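Local coordinates for protein DNA ligase (PDB 3QWU) that probably acts as an ATP-dependent nucleic acid ligase, with adenosine bound in its nucleotide pocket and calcium in its metal site, at residues Y54-L63 with N225-S233; V152-M160 with K173-H184. All coordinates share one frame; numbering follows the deposited sequence.

Interaction 1: residues Y54-L63 with N225-S233; sequences YPHIGRIFLL and NKRAKYITS. With ADN (adenosine), chain C.
Lys229 pairs in parallel with Arg59, and its side chain lies along Ile57. Lys229 N donates to Gly58 O at 2.8 Å, and Lys229 O accepts from Ile60 N at 3.2 Å. The side chain passes the ribose end of the adenosine, then turns to Arg59. Lys229 CB lies 4.1 Å from Ile57 CG2. Lys229 CG sits between the backbone N and the carbonyl carbon (chi1 61°), which brings it to 3.3 Å from Gly58 O. Lys229 CD passes C5' of adenosine at 4.1 Å. The chain bends at its last two torsions. Lys229 CE meets Ile57 O at 3.2 Å and also faces O5' of the ligand. Lys229 NZ ends over one face of the Arg59 guanidinium, 3.0 Å from Arg59 NH1. So short an approach of two cations, both donors with no bond between them, is doubtful in detail. Ile231 CG1 touches the edge of that guanidinium. Further along, Leu63 CB lies over one face of the Tyr230 ring. A water joins Tyr230 OH to Phe61 O. Arg59 and Ile60 also pair with a strand of the second subunit. Two cations a few ångströms beyond O5' are consistent with a place for the phosphates of ATP, which adenosine lacks.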
# COMPACT_ATOMS: atom_id res chain seq x y z
N TYR A 54 22.90 1.28 14.63
CA TYR A 54 23.44 1.14 13.27
C TYR A 54 22.65 2.10 12.45
O TYR A 54 21.44 2.10 12.55
CB TYR A 54 23.31 -0.28 12.71
CG TYR A 54 24.19 -0.48 11.52
CD1 TYR A 54 23.69 -0.40 10.24
CD2 TYR A 54 25.51 -0.75 11.68
CE1 TYR A 54 24.50 -0.58 9.12
CE2 TYR A 54 26.33 -0.96 10.58
CZ TYR A 54 25.82 -0.84 9.31
OH TYR A 54 26.64 -1.05 8.26
N PRO A 55 23.33 2.98 11.71
CA PRO A 55 22.68 4.07 10.99
C PRO A 55 22.04 3.60 9.66
O PRO A 55 22.43 2.57 9.11
CB PRO A 55 23.84 5.05 10.76
CG PRO A 55 25.01 4.19 10.62
CD PRO A 55 24.78 2.98 11.51
N HIS A 56 21.04 4.35 9.20
CA HIS A 56 20.25 4.00 8.02
C HIS A 56 21.11 4.07 6.77
O HIS A 56 21.81 5.05 6.56
CB HIS A 56 19.02 4.94 7.90
CG HIS A 56 18.00 4.78 9.00
ND1 HIS A 56 17.28 3.61 9.19
CD2 HIS A 56 17.60 5.63 9.98
CE1 HIS A 56 16.49 3.74 10.24
NE2 HIS A 56 16.66 4.95 10.74
N ILE A 57 21.07 3.03 5.94
CA ILE A 57 21.71 3.12 4.61
C ILE A 57 20.66 3.47 3.54
O ILE A 57 19.66 2.81 3.40
CB ILE A 57 22.37 1.78 4.22
CG1 ILE A 57 23.18 1.24 5.39
CG2 ILE A 57 23.15 1.94 2.89
CD1 ILE A 57 24.09 0.04 5.06
N GLY A 58 20.89 4.51 2.77
CA GLY A 58 20.01 4.82 1.66
C GLY A 58 20.11 3.82 0.50
O GLY A 58 21.09 3.06 0.37
N ARG A 59 19.08 3.84 -0.31
CA ARG A 59 18.89 2.94 -1.40
C ARG A 59 18.97 3.78 -2.66
O ARG A 59 18.32 4.79 -2.73
CB ARG A 59 17.48 2.32 -1.27
CG ARG A 59 17.30 0.88 -1.82
CD ARG A 59 15.98 0.17 -1.38
NE ARG A 59 16.12 -0.88 -0.33
CZ ARG A 59 15.61 -0.77 0.92
NH1 ARG A 59 15.76 -1.76 1.79
NH2 ARG A 59 14.95 0.34 1.35
N ILE A 60 19.79 3.37 -3.63
CA ILE A 60 19.66 3.88 -4.98
C ILE A 60 18.82 2.90 -5.80
O ILE A 60 18.88 1.65 -5.62
CB ILE A 60 21.01 4.12 -5.74
CG1 ILE A 60 21.98 2.95 -5.61
CG2 ILE A 60 21.66 5.36 -5.26
CD1 ILE A 60 23.38 3.17 -6.29
N PHE A 61 18.08 3.48 -6.75
CA PHE A 61 17.16 2.73 -7.62
C PHE A 61 17.74 2.57 -9.01
O PHE A 61 17.33 1.66 -9.76
CB PHE A 61 15.82 3.44 -7.72
CG PHE A 61 14.93 3.31 -6.48
CD1 PHE A 61 15.39 3.63 -5.20
CD2 PHE A 61 13.59 2.92 -6.63
CE1 PHE A 61 14.55 3.50 -4.06
CE2 PHE A 61 12.73 2.79 -5.52
CZ PHE A 61 13.21 3.10 -4.23
N LEU A 62 18.67 3.45 -9.39
CA LEU A 62 19.33 3.37 -10.71
C LEU A 62 20.76 3.08 -10.39
O LEU A 62 21.37 3.78 -9.60
CB LEU A 62 19.19 4.66 -11.52
CG LEU A 62 17.84 4.86 -12.22
CD1 LEU A 62 17.71 6.22 -12.93
CD2 LEU A 62 17.60 3.74 -13.23
N LEU A 63 21.27 1.98 -10.90
CA LEU A 63 22.61 1.56 -10.49
C LEU A 63 23.62 2.56 -11.07
O LEU A 63 24.44 3.11 -10.35
CB LEU A 63 22.88 0.12 -10.95
CG LEU A 63 24.18 -0.58 -10.60
CD1 LEU A 63 24.52 -0.50 -9.13
CD2 LEU A 63 24.00 -2.07 -11.03
N ASN A 225 32.86 8.44 4.38
CA ASN A 225 32.53 7.01 4.31
C ASN A 225 31.04 6.74 3.97
O ASN A 225 30.37 5.95 4.63
CB ASN A 225 32.92 6.36 5.64
CG ASN A 225 32.82 4.84 5.63
OD1 ASN A 225 32.58 4.25 6.66
ND2 ASN A 225 33.00 4.21 4.49
N LYS A 226 30.55 7.42 2.95
CA LYS A 226 29.17 7.39 2.62
C LYS A 226 28.85 5.98 2.12
O LYS A 226 29.68 5.31 1.45
CB LYS A 226 28.84 8.49 1.61
CG LYS A 226 27.50 8.40 0.84
CD LYS A 226 26.73 9.76 0.87
CE LYS A 226 25.95 10.07 -0.37
NZ LYS A 226 26.67 10.92 -1.36
N ARG A 227 27.66 5.53 2.51
CA ARG A 227 27.14 4.22 2.12
C ARG A 227 25.87 4.31 1.30
O ARG A 227 25.11 5.28 1.41
CB ARG A 227 26.81 3.43 3.38
CG ARG A 227 27.99 2.89 4.07
CD ARG A 227 28.24 3.53 5.44
NE ARG A 227 29.55 3.05 5.82
CZ ARG A 227 29.81 1.83 6.29
NH1 ARG A 227 28.82 0.96 6.56
NH2 ARG A 227 31.07 1.48 6.53
N ALA A 228 25.65 3.27 0.51
CA ALA A 228 24.42 3.12 -0.30
C ALA A 228 24.20 1.68 -0.67
O ALA A 228 25.14 0.96 -0.87
CB ALA A 228 24.47 3.98 -1.55
N LYS A 229 22.95 1.25 -0.76
CA LYS A 229 22.66 -0.15 -1.06
C LYS A 229 21.78 -0.29 -2.31
O LYS A 229 20.99 0.62 -2.65
CB LYS A 229 21.99 -0.83 0.13
CG LYS A 229 20.64 -0.24 0.55
CD LYS A 229 20.00 -1.13 1.67
CE LYS A 229 19.25 -0.32 2.74
NZ LYS A 229 17.92 0.23 2.36
N TYR A 230 21.93 -1.41 -2.98
CA TYR A 230 21.13 -1.70 -4.15
C TYR A 230 20.71 -3.17 -4.08
O TYR A 230 21.54 -4.03 -3.73
CB TYR A 230 21.94 -1.39 -5.40
CG TYR A 230 21.22 -1.70 -6.65
CD1 TYR A 230 21.38 -2.94 -7.29
CD2 TYR A 230 20.35 -0.76 -7.23
CE1 TYR A 230 20.68 -3.23 -8.50
CE2 TYR A 230 19.65 -1.01 -8.40
CZ TYR A 230 19.80 -2.26 -9.05
OH TYR A 230 19.07 -2.50 -10.20
N ILE A 231 19.42 -3.43 -4.39
CA ILE A 231 18.76 -4.74 -4.21
C ILE A 231 18.48 -5.38 -5.59
O ILE A 231 18.16 -4.70 -6.57
CB ILE A 231 17.45 -4.57 -3.40
CG1 ILE A 231 17.74 -3.61 -2.19
CG2 ILE A 231 16.82 -5.92 -2.90
CD1 ILE A 231 18.52 -4.13 -0.88
N THR A 232 18.64 -6.69 -5.68
CA THR A 232 18.31 -7.41 -6.91
C THR A 232 16.80 -7.49 -7.09
O THR A 232 16.03 -7.37 -6.13
CB THR A 232 18.88 -8.81 -6.88
OG1 THR A 232 18.33 -9.54 -5.76
CG2 THR A 232 20.45 -8.76 -6.81
N SER A 233 16.36 -7.68 -8.32
CA SER A 233 14.95 -7.76 -8.58
C SER A 233 14.42 -9.02 -7.97
O SER A 233 13.33 -8.99 -7.40
CB SER A 233 14.66 -7.71 -10.06
OG SER A 233 15.45 -8.63 -10.68
O5' ADN C . 20.14 -1.23 6.22
C5' ADN C . 20.86 -2.25 5.51
C4' ADN C . 20.90 -3.52 6.36
O4' ADN C . 21.45 -4.64 5.60
C3' ADN C . 21.81 -3.34 7.56
O3' ADN C . 21.17 -2.83 8.73
C2' ADN C . 22.41 -4.72 7.78
O2' ADN C . 21.75 -5.39 8.84
C1' ADN C . 22.22 -5.49 6.48
N9 ADN C . 23.48 -5.83 5.80
C8 ADN C . 23.70 -7.02 5.18
N7 ADN C . 24.93 -7.08 4.62
C5 ADN C . 25.49 -5.87 4.87
C6 ADN C . 26.78 -5.25 4.52
N6 ADN C . 27.66 -5.99 3.80
N1 ADN C . 27.04 -3.98 4.97
C2 ADN C . 26.10 -3.29 5.68
N3 ADN C . 24.88 -3.80 6.01
C4 ADN C . 24.55 -5.05 5.65
O HOH W 1 17.83 -0.70 -4.55
O HOH W 2 18.24 -0.18 -11.34

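Interaction 2: residues V152-M160 with K173-H184; sequences VQLFVFDFM and KMELIEKYNLPH. With ADN (adenosine), chain C.
Val156 N donates to Pro183 O at 2.9 Å, the backbone hydrogen bond between the two segments; Val156 also bonds to the backbone of Val185. His184 CA adds a CA-H...O contact to Val156 O. The ionic part rests on Lys173. Its CG is anti to the backbone N (chi1 162°) and its chain bends at chi3, taking Lys173 NZ to Phe157 O at 2.9 Å and Asp158 OD1 at 3.0 Å. The carboxylate is met from above its plane. Lys173 NZ also pairs with Glu78, while Asp158 OD2 takes Tyr54, Arg227 and Lys219. The apolar part centres on Phe159. Leu176 CD1 sits over its face, 4.1 Å from the ring centroid, in a CH-pi contact. Ile177 CG1 and Leu182 CD1 come to its edge. Leu154 CD2 touches Pro183 CG at 4.0 Å. The ligand contact is made by Phe157, whose ring is laid over the adenine, with N3 of adenosine 3.6 Å above the ring plane. With an alanine in place of Phe157, that face of the adenine would probably lose its aromatic cover and the base could shift more easily. Phe157 and Asp158 both face Cys130 in a classic beta bulge. An aromatic ring stacked on the adenine and carried by this bulge is consistent with the adenine pocket of the nucleotidyltransferase domain of ATP-dependent ligases.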
# COMPACT_ATOMS: atom_id res chain seq x y z
N VAL A 152 22.19 -21.18 11.81
CA VAL A 152 22.44 -19.79 11.49
C VAL A 152 23.94 -19.60 11.48
O VAL A 152 24.69 -20.39 12.07
CB VAL A 152 21.87 -18.85 12.56
CG1 VAL A 152 20.45 -18.59 12.30
CG2 VAL A 152 22.06 -19.47 13.92
N GLN A 153 24.35 -18.50 10.84
CA GLN A 153 25.74 -18.17 10.61
C GLN A 153 25.79 -16.66 10.69
O GLN A 153 24.76 -16.00 10.51
CB GLN A 153 26.21 -18.63 9.23
CG GLN A 153 26.66 -20.10 9.19
CD GLN A 153 27.14 -20.51 7.79
OE1 GLN A 153 27.78 -19.72 7.10
NE2 GLN A 153 26.78 -21.74 7.35
N LEU A 154 26.97 -16.14 10.93
CA LEU A 154 27.14 -14.76 11.21
C LEU A 154 28.18 -14.24 10.25
O LEU A 154 29.12 -14.90 9.96
CB LEU A 154 27.51 -14.62 12.66
CG LEU A 154 27.92 -13.26 13.17
CD1 LEU A 154 27.64 -13.20 14.65
CD2 LEU A 154 29.38 -13.11 12.83
N PHE A 155 27.95 -13.05 9.73
CA PHE A 155 28.84 -12.43 8.80
C PHE A 155 29.10 -10.98 9.17
O PHE A 155 28.20 -10.15 9.04
CB PHE A 155 28.20 -12.51 7.42
CG PHE A 155 27.97 -13.94 6.92
CD1 PHE A 155 28.97 -14.65 6.33
CD2 PHE A 155 26.76 -14.55 7.07
CE1 PHE A 155 28.76 -16.00 5.87
CE2 PHE A 155 26.56 -15.88 6.60
CZ PHE A 155 27.58 -16.59 6.04
N VAL A 156 30.31 -10.69 9.66
CA VAL A 156 30.75 -9.34 9.95
C VAL A 156 30.80 -8.46 8.66
O VAL A 156 31.26 -8.91 7.61
CB VAL A 156 32.19 -9.35 10.60
CG1 VAL A 156 32.67 -7.90 10.89
CG2 VAL A 156 32.23 -10.19 11.85
N PHE A 157 30.27 -7.25 8.76
CA PHE A 157 30.34 -6.25 7.70
C PHE A 157 30.81 -4.88 8.20
O PHE A 157 31.09 -3.96 7.40
CB PHE A 157 28.98 -6.11 6.98
CG PHE A 157 27.84 -5.71 7.88
CD1 PHE A 157 27.73 -4.45 8.39
CD2 PHE A 157 26.86 -6.63 8.23
CE1 PHE A 157 26.64 -4.14 9.26
CE2 PHE A 157 25.82 -6.29 9.09
CZ PHE A 157 25.73 -5.07 9.61
N ASP A 158 30.88 -4.69 9.52
CA ASP A 158 31.39 -3.41 10.04
C ASP A 158 31.93 -3.54 11.48
O ASP A 158 31.64 -4.53 12.18
CB ASP A 158 30.30 -2.28 9.91
CG ASP A 158 30.34 -1.52 8.52
OD1 ASP A 158 31.46 -1.16 8.05
OD2 ASP A 158 29.25 -1.28 7.91
N PHE A 159 32.76 -2.58 11.87
CA PHE A 159 33.06 -2.37 13.28
C PHE A 159 32.73 -0.94 13.62
O PHE A 159 32.96 -0.02 12.83
CB PHE A 159 34.54 -2.59 13.61
CG PHE A 159 35.02 -3.99 13.42
CD1 PHE A 159 34.83 -4.93 14.39
CD2 PHE A 159 35.72 -4.36 12.27
CE1 PHE A 159 35.29 -6.21 14.21
CE2 PHE A 159 36.20 -5.67 12.10
CZ PHE A 159 35.95 -6.59 13.04
N MET A 160 32.14 -0.77 14.78
CA MET A 160 31.94 0.50 15.37
C MET A 160 32.76 0.47 16.61
O MET A 160 33.43 -0.53 16.86
CB MET A 160 30.46 0.71 15.64
CG MET A 160 29.68 0.92 14.35
SD MET A 160 27.90 1.13 14.55
CE MET A 160 27.76 2.78 15.29
N LYS A 173 39.10 -2.52 8.96
CA LYS A 173 38.13 -3.60 9.08
C LYS A 173 38.74 -4.87 8.48
O LYS A 173 38.81 -5.89 9.14
CB LYS A 173 36.82 -3.20 8.39
CG LYS A 173 35.85 -4.30 8.04
CD LYS A 173 34.44 -3.74 7.70
CE LYS A 173 34.22 -3.43 6.17
NZ LYS A 173 33.06 -2.46 5.84
N MET A 174 39.23 -4.80 7.25
CA MET A 174 39.79 -5.97 6.61
C MET A 174 40.98 -6.54 7.41
O MET A 174 41.13 -7.74 7.48
CB MET A 174 40.07 -5.72 5.11
CG MET A 174 38.76 -5.54 4.33
SD MET A 174 38.72 -5.01 2.56
CE MET A 174 39.71 -6.30 1.74
N GLU A 175 41.75 -5.70 8.11
CA GLU A 175 42.86 -6.19 8.95
C GLU A 175 42.38 -6.95 10.19
O GLU A 175 42.93 -8.01 10.51
CB GLU A 175 43.80 -5.05 9.35
CG GLU A 175 44.93 -4.84 8.33
CD GLU A 175 45.36 -3.37 8.16
OE1 GLU A 175 45.30 -2.60 9.15
OE2 GLU A 175 45.76 -2.99 7.02
N LEU A 176 41.37 -6.43 10.90
CA LEU A 176 40.85 -7.15 12.05
C LEU A 176 40.26 -8.50 11.69
O LEU A 176 40.42 -9.46 12.43
CB LEU A 176 39.84 -6.34 12.82
CG LEU A 176 40.45 -5.14 13.53
CD1 LEU A 176 39.34 -4.12 13.83
CD2 LEU A 176 41.28 -5.51 14.86
N ILE A 177 39.57 -8.58 10.56
CA ILE A 177 38.92 -9.81 10.12
C ILE A 177 39.96 -10.83 9.73
O ILE A 177 39.83 -12.02 10.03
CB ILE A 177 38.03 -9.55 8.92
CG1 ILE A 177 36.84 -8.67 9.32
CG2 ILE A 177 37.53 -10.85 8.31
CD1 ILE A 177 36.03 -8.11 8.09
N GLU A 178 41.03 -10.39 9.07
CA GLU A 178 42.11 -11.30 8.69
C GLU A 178 42.85 -11.79 9.96
O GLU A 178 43.10 -12.99 10.12
CB GLU A 178 43.02 -10.65 7.63
CG GLU A 178 44.44 -11.24 7.50
CD GLU A 178 44.59 -12.46 6.53
OE1 GLU A 178 43.58 -13.16 6.22
OE2 GLU A 178 45.75 -12.71 6.09
N LYS A 179 43.12 -10.89 10.89
CA LYS A 179 43.89 -11.25 12.08
C LYS A 179 43.20 -12.34 12.91
O LYS A 179 43.81 -13.36 13.23
CB LYS A 179 44.14 -10.01 12.93
CG LYS A 179 45.09 -10.24 14.09
CD LYS A 179 45.37 -8.96 14.83
CE LYS A 179 46.18 -9.22 16.07
NZ LYS A 179 45.77 -8.31 17.17
N TYR A 180 41.90 -12.13 13.20
CA TYR A 180 41.12 -12.96 14.11
C TYR A 180 40.29 -14.02 13.41
O TYR A 180 39.53 -14.77 14.05
CB TYR A 180 40.23 -12.05 14.94
CG TYR A 180 41.04 -11.19 15.90
CD1 TYR A 180 41.16 -9.81 15.71
CD2 TYR A 180 41.68 -11.77 16.99
CE1 TYR A 180 41.92 -9.04 16.62
CE2 TYR A 180 42.39 -11.02 17.88
CZ TYR A 180 42.52 -9.68 17.70
OH TYR A 180 43.28 -9.01 18.59
N ASN A 181 40.40 -14.02 12.09
CA ASN A 181 39.76 -15.00 11.24
C ASN A 181 38.25 -15.03 11.30
O ASN A 181 37.65 -16.07 11.32
CB ASN A 181 40.26 -16.35 11.63
CG ASN A 181 40.51 -17.18 10.45
OD1 ASN A 181 41.61 -17.07 9.81
ND2 ASN A 181 39.52 -17.99 10.09
N LEU A 182 37.64 -13.86 11.30
CA LEU A 182 36.20 -13.75 11.43
C LEU A 182 35.46 -14.13 10.13
O LEU A 182 35.98 -13.94 9.05
CB LEU A 182 35.84 -12.33 11.89
CG LEU A 182 36.54 -11.92 13.22
CD1 LEU A 182 36.18 -10.50 13.64
CD2 LEU A 182 36.19 -12.93 14.33
N PRO A 183 34.26 -14.68 10.25
CA PRO A 183 33.40 -14.82 9.08
C PRO A 183 32.91 -13.42 8.66
O PRO A 183 32.55 -12.60 9.52
CB PRO A 183 32.24 -15.68 9.60
CG PRO A 183 32.18 -15.42 11.11
CD PRO A 183 33.57 -14.99 11.53
N HIS A 184 32.91 -13.15 7.35
CA HIS A 184 32.65 -11.80 6.84
C HIS A 184 31.78 -11.85 5.58
O HIS A 184 31.66 -12.89 4.94
CB HIS A 184 33.98 -11.15 6.49
CG HIS A 184 34.76 -11.96 5.50
ND1 HIS A 184 35.77 -12.81 5.87
CD2 HIS A 184 34.59 -12.14 4.16
CE1 HIS A 184 36.22 -13.45 4.80
NE2 HIS A 184 35.52 -13.05 3.75
O5' ADN C . 20.14 -1.23 6.22
C5' ADN C . 20.86 -2.25 5.51
C4' ADN C . 20.90 -3.52 6.36
O4' ADN C . 21.45 -4.64 5.60
C3' ADN C . 21.81 -3.34 7.56
O3' ADN C . 21.17 -2.83 8.73
C2' ADN C . 22.41 -4.72 7.78
O2' ADN C . 21.75 -5.39 8.84
C1' ADN C . 22.22 -5.49 6.48
N9 ADN C . 23.48 -5.83 5.80
C8 ADN C . 23.70 -7.02 5.18
N7 ADN C . 24.93 -7.08 4.62
C5 ADN C . 25.49 -5.87 4.87
C6 ADN C . 26.78 -5.25 4.52
N6 ADN C . 27.66 -5.99 3.80
N1 ADN C . 27.04 -3.98 4.97
C2 ADN C . 26.10 -3.29 5.68
N3 ADN C . 24.88 -3.80 6.01
C4 ADN C . 24.55 -5.05 5.65

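Both contacts reach the adenosine, but they belong to different sheets. Interaction 1 is the more enclosed and has no exposed touching residue. Interaction 2 is buried at Phe159 but runs out to the surface at Pro183 and His184. Interaction 1 joins the mixed sheet to strand 58-60, which is outermost within this chain, where the sheet runs on into the second subunit. Interaction 2 packs helix 170-180 against the edge strand of an antiparallel sheet, and no other chain touches it. It is nested inside the loop that interaction 1 closes. The first contact brings cationic groups near the O5' end of the ligand. The second offers an aromatic face to the base. They meet at the carboxylate of Asp158.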